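Local coordinates for protein hexokinase (Schistosoma mansoni, PDB 1BDG) that phosphorylates glucose and, like its relatives, probably other hexoses at the 6-position with ATP, the opening step of glycolysis, at residues K211-L216 with R387-S392; K284-M289 with A375-A380; T329-D334 with Y365-V370; L402-P407 with L429-D434. All coordinates share one frame; numbering follows the deposited sequence.

In the fold
Three of the four contacts share helix 357-389: contact 3 lies toward its start, contact 2 along its middle and contact 1 at its end, and the centres of contacts 1 and 3 are 31 Å apart. Contacts 1 and 4 both reach the mixed sheet of the large subdomain. Leu-402 joins contact 4 to contact 2, its CD1 packing on the backbone of Val-286 to Gly-288, and contact 4 meets contact 3 through Thr-329 and Phe-405. The side chain of Val-286 is about 9 Å from the bound glucose, that of Lys-404 about 11 Å and that of Val-214 about 12 Å. Contacts 2, 3 and 4 include residues probably lining the ATP site.

Contact 1 of 4, residues K211-L216 with R387-S392; sequences KCAVGL and RRINRS. With SO4 (sulfate ion), chain E.
Arg-391 uses the two terminal nitrogens of its guanidinium differently: NH2 makes a salt bridge to Glu-243 OE2 of strand 243-247, while NH1 lies 3.5 Å from Ala-213 CB, a methyl set obliquely to the guanidinium. The setting is the actin-like ATPase fold of the large subdomain, where helix 357-389 ends against the sheet that its own chain then enters as strand 393-399. Between them the backbone turns at Asn-390, whose phi is positive, and the chain of Arg-391, extended from CG to NE, passes beside Ala-213.

The apolar part of the contact belongs to Ile-389. Its CG1 branch lies anti to the carbonyl carbon (chi1 -79°), which carries CD1 to the strand, 3.5 Å from Ala-213 CB. The same methyl touches Val-214, whose side chain also packs on Val-224 and Ile-385. On the strand's other side from Ala-213, Cys-212 is tied by a disulfide to Cys-205. Arg-388 pairs with Glu-228 and lies beside a sulfate, probably from the crystallisation liquor, that also hydrogen-bonds Lys-232 NZ; the fit of guanidinium to sulfate is doubtful in detail. One methyl thus bridges neighbouring strand residues: Ile-389 CD1 stands 3.6 Å from Val-214 CG2.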
# COMPACT_ATOMS: atom_id res chain seq x y z
N LYS A 211 -4.92 1.65 21.95
CA LYS A 211 -3.49 1.87 21.84
C LYS A 211 -2.95 1.96 20.42
O LYS A 211 -1.75 2.15 20.23
CB LYS A 211 -2.77 0.80 22.61
N CYS A 212 -3.82 1.85 19.43
CA CYS A 212 -3.40 1.92 18.04
C CYS A 212 -2.98 3.32 17.62
O CYS A 212 -3.83 4.22 17.53
CB CYS A 212 -4.54 1.51 17.14
SG CYS A 212 -4.05 0.97 15.47
N ALA A 213 -1.70 3.51 17.32
CA ALA A 213 -1.21 4.81 16.90
C ALA A 213 -0.63 4.81 15.47
O ALA A 213 -0.15 5.85 14.99
CB ALA A 213 -0.19 5.33 17.88
N VAL A 214 -0.70 3.66 14.79
CA VAL A 214 -0.17 3.53 13.43
C VAL A 214 -1.16 2.79 12.53
O VAL A 214 -1.95 1.98 13.00
CB VAL A 214 1.17 2.76 13.44
CG1 VAL A 214 1.85 2.87 12.12
CG2 VAL A 214 2.07 3.29 14.51
N GLY A 215 -1.12 3.08 11.24
CA GLY A 215 -2.01 2.43 10.29
C GLY A 215 -1.16 2.00 9.11
O GLY A 215 -0.85 2.84 8.27
N LEU A 216 -0.77 0.74 9.05
CA LEU A 216 0.08 0.23 7.98
C LEU A 216 -0.63 -0.46 6.82
O LEU A 216 -1.45 -1.35 7.03
CB LEU A 216 1.13 -0.71 8.56
CG LEU A 216 2.09 -1.47 7.65
CD1 LEU A 216 2.99 -0.51 6.87
CD2 LEU A 216 2.93 -2.40 8.50
N ARG A 387 10.16 4.53 16.35
CA ARG A 387 11.24 5.39 16.83
C ARG A 387 10.83 6.85 16.81
O ARG A 387 11.47 7.68 17.45
CB ARG A 387 12.49 5.19 15.99
CG ARG A 387 13.16 3.86 16.22
CD ARG A 387 14.64 3.91 15.93
NE ARG A 387 15.19 2.57 15.78
CZ ARG A 387 15.99 2.20 14.78
NH1 ARG A 387 16.35 3.06 13.84
NH2 ARG A 387 16.43 0.95 14.73
N ARG A 388 9.77 7.15 16.07
CA ARG A 388 9.25 8.50 15.96
C ARG A 388 8.12 8.65 16.97
O ARG A 388 8.22 9.44 17.90
CB ARG A 388 8.77 8.75 14.53
CG ARG A 388 8.04 10.04 14.33
CD ARG A 388 8.25 10.55 12.91
NE ARG A 388 9.46 11.37 12.78
CZ ARG A 388 9.65 12.57 13.34
NH1 ARG A 388 8.72 13.14 14.08
NH2 ARG A 388 10.78 13.21 13.14
N ILE A 389 7.05 7.88 16.80
CA ILE A 389 5.93 7.92 17.74
C ILE A 389 6.48 7.93 19.18
O ILE A 389 6.07 8.74 20.01
CB ILE A 389 4.97 6.72 17.50
CG1 ILE A 389 4.08 7.01 16.29
CG2 ILE A 389 4.14 6.42 18.71
CD1 ILE A 389 2.75 6.32 16.34
N ASN A 390 7.44 7.05 19.45
CA ASN A 390 8.09 6.95 20.76
C ASN A 390 7.23 6.43 21.93
O ASN A 390 7.76 6.17 23.02
CB ASN A 390 8.77 8.30 21.11
N ARG A 391 5.93 6.25 21.71
CA ARG A 391 5.05 5.74 22.75
C ARG A 391 5.59 4.39 23.19
O ARG A 391 6.14 3.65 22.37
CB ARG A 391 3.63 5.55 22.20
CG ARG A 391 2.92 6.84 21.90
CD ARG A 391 1.48 6.66 21.41
NE ARG A 391 0.85 7.98 21.34
CZ ARG A 391 -0.41 8.23 20.99
NH1 ARG A 391 -1.23 7.24 20.66
NH2 ARG A 391 -0.85 9.49 20.97
N SER A 392 5.43 4.05 24.46
CA SER A 392 5.93 2.78 24.97
C SER A 392 5.02 1.59 24.66
O SER A 392 5.41 0.44 24.88
CB SER A 392 6.18 2.88 26.46
S SO4 E . 11.72 15.12 15.03
O1 SO4 E . 12.75 14.21 14.59
O2 SO4 E . 10.58 14.37 15.44
O3 SO4 E . 12.23 15.89 16.14
O4 SO4 E . 11.35 15.99 13.95

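Contact 2 of 4, residues K284-M289 with A375-A380; sequences KMVSGM and AYLAGA
Segment 375-380 is an unbroken piece of helix, with Gly-379 N bonded to Ala-375 O and Ala-380 N to Tyr-376 O, whereas 284-289 consists of weakly bonded, roughly helical pieces on either side of Ser-287, where psi swings to 158°. The two backbones come nearest at Val-286 and Leu-377, whose CA atoms are 6.6 Å apart. No hydrogen bond crosses the gap, and the contact is a buried apolar one.

Leu-377 is its hub, and its side chain lies against both Met-285 and Val-286. The CD1 methyl meets the root of the methionine, 3.5 Å from Met-285 CB, and the Met-285 chain bends at chi3 (93°) and keeps CE alongside, 4.0 Å from Leu-377 CD1. Val-286 divides its two methyls between successive helix residues. CG1, anti to the backbone N (chi1 -177°), faces Ala-378 CB at 4.1 Å, and CG2 reaches Leu-377 CB at 3.5 Å.

This packing sets the turn before Gly-288 and Met-289, which probably contribute to ATP binding, as in relatives, against helix 357-389. Val-286 also lies close to Thr-222, a substrate-binding residue of strand 222-229. Beyond Met-285 stand Leu-259 and Arg-263 of a loop, and Asp-267 of helix 265-272, while helix 409-420 covers Ala-375 and Tyr-376.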
# COMPACT_ATOMS: atom_id res chain seq x y z
N LYS A 284 8.21 0.17 -4.75
CA LYS A 284 8.50 -0.83 -5.76
C LYS A 284 9.36 -1.99 -5.24
O LYS A 284 9.48 -3.02 -5.91
CB LYS A 284 9.13 -0.15 -6.97
CG LYS A 284 8.14 0.70 -7.72
CD LYS A 284 8.79 1.69 -8.64
CE LYS A 284 7.94 1.93 -9.86
NZ LYS A 284 7.46 3.32 -10.00
N MET A 285 9.97 -1.80 -4.07
CA MET A 285 10.81 -2.83 -3.46
C MET A 285 9.98 -3.65 -2.48
O MET A 285 10.33 -4.78 -2.19
CB MET A 285 11.98 -2.21 -2.68
CG MET A 285 13.02 -1.42 -3.49
SD MET A 285 14.15 -0.43 -2.47
CE MET A 285 15.51 -1.52 -2.23
N VAL A 286 8.84 -3.10 -2.07
CA VAL A 286 7.96 -3.70 -1.07
C VAL A 286 6.55 -4.21 -1.43
O VAL A 286 6.19 -5.33 -1.07
CB VAL A 286 7.80 -2.71 0.13
CG1 VAL A 286 6.96 -3.31 1.22
CG2 VAL A 286 9.15 -2.33 0.67
N SER A 287 5.76 -3.40 -2.13
CA SER A 287 4.38 -3.74 -2.46
C SER A 287 4.03 -4.88 -3.42
O SER A 287 4.78 -5.22 -4.34
CB SER A 287 3.64 -2.49 -2.90
OG SER A 287 4.05 -2.09 -4.20
N GLY A 288 2.79 -5.34 -3.26
CA GLY A 288 2.24 -6.42 -4.07
C GLY A 288 2.12 -6.19 -5.57
O GLY A 288 2.11 -7.15 -6.33
N MET A 289 2.00 -4.96 -6.02
CA MET A 289 1.90 -4.71 -7.45
C MET A 289 3.24 -4.88 -8.15
O MET A 289 3.28 -5.16 -9.35
CB MET A 289 1.39 -3.29 -7.70
CG MET A 289 1.50 -2.82 -9.14
SD MET A 289 0.77 -1.21 -9.35
CE MET A 289 0.04 -1.40 -10.91
N ALA A 375 9.41 -7.95 2.98
CA ALA A 375 8.92 -7.95 4.36
C ALA A 375 9.87 -7.16 5.26
O ALA A 375 9.46 -6.21 5.92
CB ALA A 375 8.76 -9.38 4.89
N TYR A 376 11.15 -7.51 5.23
CA TYR A 376 12.14 -6.82 6.03
C TYR A 376 12.13 -5.31 5.80
O TYR A 376 12.31 -4.54 6.73
CB TYR A 376 13.53 -7.38 5.74
CG TYR A 376 13.76 -8.75 6.31
CD1 TYR A 376 12.92 -9.27 7.29
CD2 TYR A 376 14.83 -9.52 5.88
CE1 TYR A 376 13.15 -10.52 7.84
CE2 TYR A 376 15.06 -10.78 6.42
CZ TYR A 376 14.21 -11.27 7.40
OH TYR A 376 14.42 -12.51 7.93
N LEU A 377 11.91 -4.89 4.56
CA LEU A 377 11.88 -3.46 4.29
C LEU A 377 10.72 -2.77 5.03
O LEU A 377 10.93 -1.76 5.70
CB LEU A 377 11.86 -3.17 2.78
CG LEU A 377 13.19 -3.29 2.02
CD1 LEU A 377 13.00 -3.05 0.54
CD2 LEU A 377 14.19 -2.31 2.57
N ALA A 378 9.52 -3.36 4.97
CA ALA A 378 8.35 -2.79 5.66
C ALA A 378 8.63 -2.81 7.15
O ALA A 378 8.27 -1.86 7.88
CB ALA A 378 7.12 -3.61 5.34
N GLY A 379 9.30 -3.88 7.59
CA GLY A 379 9.67 -4.05 8.98
C GLY A 379 10.60 -2.95 9.45
O GLY A 379 10.46 -2.46 10.57
N ALA A 380 11.53 -2.54 8.61
CA ALA A 380 12.44 -1.47 9.00
C ALA A 380 11.58 -0.24 9.17
O ALA A 380 11.66 0.43 10.19
CB ALA A 380 13.49 -1.24 7.93

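Contact 3 of 4, residues T329-D334 with Y365-V370; sequences TDVERD and YACEMV
The type I turn from Val-331 to Asp-334, in the probable ATP-binding region, sets Val-331 and Glu-332 against Cys-367 and Glu-368 of helix 357-389. Val-331 and Glu-332 each meet one helix residue. Val-331 CG1, held anti to the backbone N (chi1 -176°), lies 3.6 Å from Cys-367 SG, a purely apolar touch of methyl on sulfur. Val-331 also packs on Thr-342 and Met-345 of helix 340-349.

Glu-332 reaches the helix by bending. Its chain folds at chi2 (-69°) and brings the carboxylate in against the backbone, with OE2 3.6 Å from Glu-368 CA and 3.9 Å from Glu-368 CB. The two glutamate side chains run nearly at right angles, their carboxylate planes 47° apart, and Glu-368 extends beyond CG instead of turning toward its neighbour.

Two groups that probably carry like charge come near without meeting, Glu-332 OE2 and Glu-368 OE2 being 5.6 Å apart. Arg-364, one helical turn before Glu-368, forms a salt bridge to Glu-332 OE2 through NH1 and bonds Asp-334 O through NH2. It would probably offset some of any repulsion and favour the ionised form of the buried Glu-332.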
# COMPACT_ATOMS: atom_id res chain seq x y z
N THR A 329 2.80 -16.48 -3.65
CA THR A 329 2.12 -16.97 -2.48
C THR A 329 2.29 -18.49 -2.42
O THR A 329 2.99 -19.00 -1.54
CB THR A 329 0.61 -16.62 -2.56
OG1 THR A 329 0.44 -15.20 -2.37
CG2 THR A 329 -0.21 -17.38 -1.53
N ASP A 330 1.74 -19.21 -3.39
CA ASP A 330 1.85 -20.67 -3.39
C ASP A 330 3.31 -21.13 -3.37
O ASP A 330 3.70 -21.98 -2.56
CB ASP A 330 1.11 -21.28 -4.58
CG ASP A 330 -0.42 -21.18 -4.44
OD1 ASP A 330 -0.90 -20.87 -3.32
OD2 ASP A 330 -1.12 -21.40 -5.47
N VAL A 331 4.11 -20.49 -4.21
CA VAL A 331 5.53 -20.81 -4.32
C VAL A 331 6.25 -20.85 -2.98
O VAL A 331 7.15 -21.67 -2.79
CB VAL A 331 6.23 -19.80 -5.22
CG1 VAL A 331 7.67 -20.19 -5.42
CG2 VAL A 331 5.51 -19.70 -6.56
N GLU A 332 5.81 -20.01 -2.04
CA GLU A 332 6.39 -19.90 -0.70
C GLU A 332 6.16 -21.06 0.28
O GLU A 332 6.92 -21.21 1.25
CB GLU A 332 5.95 -18.59 -0.05
CG GLU A 332 6.93 -17.46 -0.24
CD GLU A 332 8.22 -17.69 0.54
OE1 GLU A 332 8.15 -17.81 1.78
OE2 GLU A 332 9.31 -17.76 -0.09
N ARG A 333 5.15 -21.89 0.01
CA ARG A 333 4.83 -23.06 0.86
C ARG A 333 5.68 -24.29 0.51
O ARG A 333 5.44 -25.39 1.03
CB ARG A 333 3.35 -23.42 0.72
CG ARG A 333 2.39 -22.23 0.83
CD ARG A 333 0.97 -22.59 0.40
NE ARG A 333 0.15 -21.38 0.26
CZ ARG A 333 -0.22 -20.60 1.27
NH1 ARG A 333 0.14 -20.90 2.51
NH2 ARG A 333 -0.96 -19.53 1.05
N ASP A 334 6.67 -24.12 -0.36
CA ASP A 334 7.51 -25.24 -0.77
C ASP A 334 8.67 -25.62 0.16
O ASP A 334 9.53 -24.79 0.49
CB ASP A 334 8.08 -24.98 -2.18
CG ASP A 334 7.22 -25.58 -3.29
OD1 ASP A 334 6.47 -26.56 -3.02
OD2 ASP A 334 7.31 -25.08 -4.44
N TYR A 365 13.99 -19.75 -5.44
CA TYR A 365 15.00 -18.98 -4.74
C TYR A 365 14.82 -17.51 -5.12
O TYR A 365 14.90 -16.62 -4.28
CB TYR A 365 16.39 -19.48 -5.13
CG TYR A 365 17.53 -18.82 -4.39
CD1 TYR A 365 17.80 -19.14 -3.06
CD2 TYR A 365 18.35 -17.90 -5.03
CE1 TYR A 365 18.86 -18.55 -2.40
CE2 TYR A 365 19.41 -17.30 -4.38
CZ TYR A 365 19.67 -17.63 -3.07
OH TYR A 365 20.75 -17.07 -2.44
N ALA A 366 14.54 -17.26 -6.40
CA ALA A 366 14.31 -15.90 -6.85
C ALA A 366 13.14 -15.28 -6.07
O ALA A 366 13.25 -14.17 -5.58
CB ALA A 366 14.08 -15.87 -8.36
N CYS A 367 12.05 -16.04 -5.91
CA CYS A 367 10.86 -15.60 -5.15
C CYS A 367 11.22 -15.28 -3.70
O CYS A 367 10.95 -14.18 -3.22
CB CYS A 367 9.77 -16.68 -5.12
SG CYS A 367 8.83 -16.96 -6.64
N GLU A 368 11.76 -16.28 -3.00
CA GLU A 368 12.20 -16.16 -1.61
C GLU A 368 13.06 -14.90 -1.38
O GLU A 368 12.86 -14.18 -0.41
CB GLU A 368 13.00 -17.41 -1.19
CG GLU A 368 13.68 -17.29 0.17
CD GLU A 368 14.78 -18.32 0.40
OE1 GLU A 368 15.87 -18.21 -0.21
OE2 GLU A 368 14.57 -19.23 1.23
N MET A 369 14.02 -14.66 -2.26
CA MET A 369 14.90 -13.51 -2.15
C MET A 369 14.08 -12.24 -2.18
O MET A 369 14.15 -11.42 -1.25
CB MET A 369 15.93 -13.46 -3.28
CG MET A 369 17.00 -14.52 -3.22
SD MET A 369 17.70 -14.69 -1.59
CE MET A 369 19.14 -13.67 -1.73
N VAL A 370 13.28 -12.09 -3.22
CA VAL A 370 12.46 -10.91 -3.40
C VAL A 370 11.47 -10.70 -2.28
O VAL A 370 11.35 -9.60 -1.76
CB VAL A 370 11.72 -10.97 -4.74
CG1 VAL A 370 10.74 -9.80 -4.87
CG2 VAL A 370 12.74 -10.99 -5.88

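Contact 4 of 4, residues L402-P407 with L429-D434; sequences LYKFHP and LRLSED
Tyr-403 leans its ring against Leu-431 and, more loosely, Leu-429 where the short helix 401-405 faces the sheet of the large subdomain. From CB the chain leaves with CG anti to the backbone N (chi1 174°), which sends the ring toward the strand. Along one rim CD2 is 3.7 Å from Leu-431 CD1. The next atom, CE2, is the most engaged, 3.5 Å from Leu-431 CD1 and 3.6 Å from Leu-431 CB. On the opposite rim CE1 stands a loose 4.5 Å from Leu-429 CD1. At the tip OH passes Leu-431 CB at 3.9 Å. Both leucines approach the ring obliquely.

Leu-431 CD1 also receives the neighbouring lysine: Lys-404 CG lies 3.8 Å away, the two side chains crossing at about a right angle. The lysine bends at chi3 (-88°) and its NZ forms a salt bridge with Asp-399. Residues 402-405 probably take part in binding ATP.

In the sheet, strand 426-431 runs at one margin beside the parallel strand 393-399, and a beta-alpha-beta crossover through helices 401-405 and 409-420 joins the two. Tyr-403 packs on both parts of this unit, touching Val-398 of strand 393-399 and Cys-410 of helix 409-420, which also meets Leu-429 through Met-413 and Thr-414.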
# COMPACT_ATOMS: atom_id res chain seq x y z
N LEU A 402 -0.35 -8.50 0.93
CA LEU A 402 0.92 -9.04 1.36
C LEU A 402 0.84 -9.60 2.77
O LEU A 402 1.22 -10.75 3.02
CB LEU A 402 2.01 -7.99 1.20
CG LEU A 402 2.55 -8.07 -0.22
CD1 LEU A 402 3.77 -7.20 -0.37
CD2 LEU A 402 2.92 -9.52 -0.53
N TYR A 403 0.29 -8.81 3.68
CA TYR A 403 0.14 -9.22 5.04
C TYR A 403 -0.79 -10.43 5.07
O TYR A 403 -0.44 -11.48 5.60
CB TYR A 403 -0.45 -8.07 5.88
CG TYR A 403 -0.77 -8.44 7.32
CD1 TYR A 403 0.22 -8.43 8.31
CD2 TYR A 403 -2.06 -8.85 7.68
CE1 TYR A 403 -0.06 -8.82 9.62
CE2 TYR A 403 -2.36 -9.24 8.98
CZ TYR A 403 -1.35 -9.23 9.95
OH TYR A 403 -1.66 -9.58 11.25
N LYS A 404 -1.95 -10.30 4.43
CA LYS A 404 -2.97 -11.34 4.40
C LYS A 404 -2.70 -12.68 3.74
O LYS A 404 -2.76 -13.72 4.39
CB LYS A 404 -4.26 -10.78 3.85
CG LYS A 404 -4.95 -9.88 4.82
CD LYS A 404 -6.30 -9.42 4.34
CE LYS A 404 -6.20 -8.17 3.51
NZ LYS A 404 -7.53 -7.50 3.52
N PHE A 405 -2.41 -12.65 2.44
CA PHE A 405 -2.22 -13.84 1.64
C PHE A 405 -0.83 -14.44 1.56
O PHE A 405 -0.65 -15.48 0.92
CB PHE A 405 -2.70 -13.58 0.21
CG PHE A 405 -4.09 -13.00 0.12
CD1 PHE A 405 -5.19 -13.75 0.48
CD2 PHE A 405 -4.29 -11.70 -0.33
CE1 PHE A 405 -6.48 -13.21 0.40
CE2 PHE A 405 -5.57 -11.16 -0.41
CZ PHE A 405 -6.67 -11.92 -0.05
N HIS A 406 0.16 -13.83 2.21
CA HIS A 406 1.52 -14.35 2.09
C HIS A 406 2.17 -15.07 3.27
O HIS A 406 2.42 -14.47 4.32
CB HIS A 406 2.43 -13.27 1.50
CG HIS A 406 2.11 -12.94 0.07
ND1 HIS A 406 3.05 -12.95 -0.94
CD2 HIS A 406 0.93 -12.63 -0.53
CE1 HIS A 406 2.47 -12.67 -2.09
NE2 HIS A 406 1.18 -12.47 -1.87
N PRO A 407 2.49 -16.37 3.09
CA PRO A 407 3.11 -17.22 4.11
C PRO A 407 4.47 -16.65 4.49
O PRO A 407 5.33 -16.48 3.64
CB PRO A 407 3.26 -18.56 3.39
CG PRO A 407 2.16 -18.55 2.43
CD PRO A 407 2.24 -17.15 1.88
N LEU A 429 1.09 -6.13 15.84
CA LEU A 429 0.33 -5.95 14.61
C LEU A 429 -1.09 -6.51 14.75
O LEU A 429 -1.28 -7.70 14.98
CB LEU A 429 1.05 -6.61 13.43
CG LEU A 429 2.38 -5.94 13.05
CD1 LEU A 429 3.09 -6.73 11.97
CD2 LEU A 429 2.13 -4.53 12.58
N ARG A 430 -2.09 -5.64 14.61
CA ARG A 430 -3.49 -6.03 14.72
C ARG A 430 -4.13 -5.80 13.35
O ARG A 430 -4.26 -4.66 12.91
CB ARG A 430 -4.15 -5.14 15.79
CG ARG A 430 -5.57 -5.51 16.22
CD ARG A 430 -6.06 -4.54 17.31
NE ARG A 430 -7.07 -5.12 18.21
CZ ARG A 430 -8.29 -5.50 17.84
NH1 ARG A 430 -8.67 -5.35 16.58
NH2 ARG A 430 -9.13 -6.04 18.74
N LEU A 431 -4.44 -6.88 12.64
CA LEU A 431 -5.05 -6.77 11.31
C LEU A 431 -6.37 -6.01 11.37
O LEU A 431 -7.17 -6.24 12.26
CB LEU A 431 -5.30 -8.16 10.70
CG LEU A 431 -6.35 -8.23 9.58
CD1 LEU A 431 -5.69 -8.42 8.24
CD2 LEU A 431 -7.30 -9.36 9.85
N SER A 432 -6.57 -5.11 10.42
CA SER A 432 -7.77 -4.29 10.34
C SER A 432 -8.89 -5.01 9.55
O SER A 432 -9.26 -4.61 8.43
CB SER A 432 -7.42 -2.96 9.68
OG SER A 432 -8.57 -2.18 9.49
N GLU A 433 -9.47 -6.00 10.21
CA GLU A 433 -10.52 -6.85 9.65
C GLU A 433 -11.60 -6.24 8.77
O GLU A 433 -11.79 -6.72 7.65
CB GLU A 433 -11.19 -7.61 10.78
CG GLU A 433 -10.76 -9.07 10.87
CD GLU A 433 -11.31 -9.74 12.11
OE1 GLU A 433 -12.55 -9.97 12.16
OE2 GLU A 433 -10.51 -10.01 13.05
N ASP A 434 -12.29 -5.21 9.25
CA ASP A 434 -13.41 -4.59 8.52
C ASP A 434 -13.02 -3.48 7.54
O ASP A 434 -13.85 -2.64 7.17
CB ASP A 434 -14.45 -4.07 9.52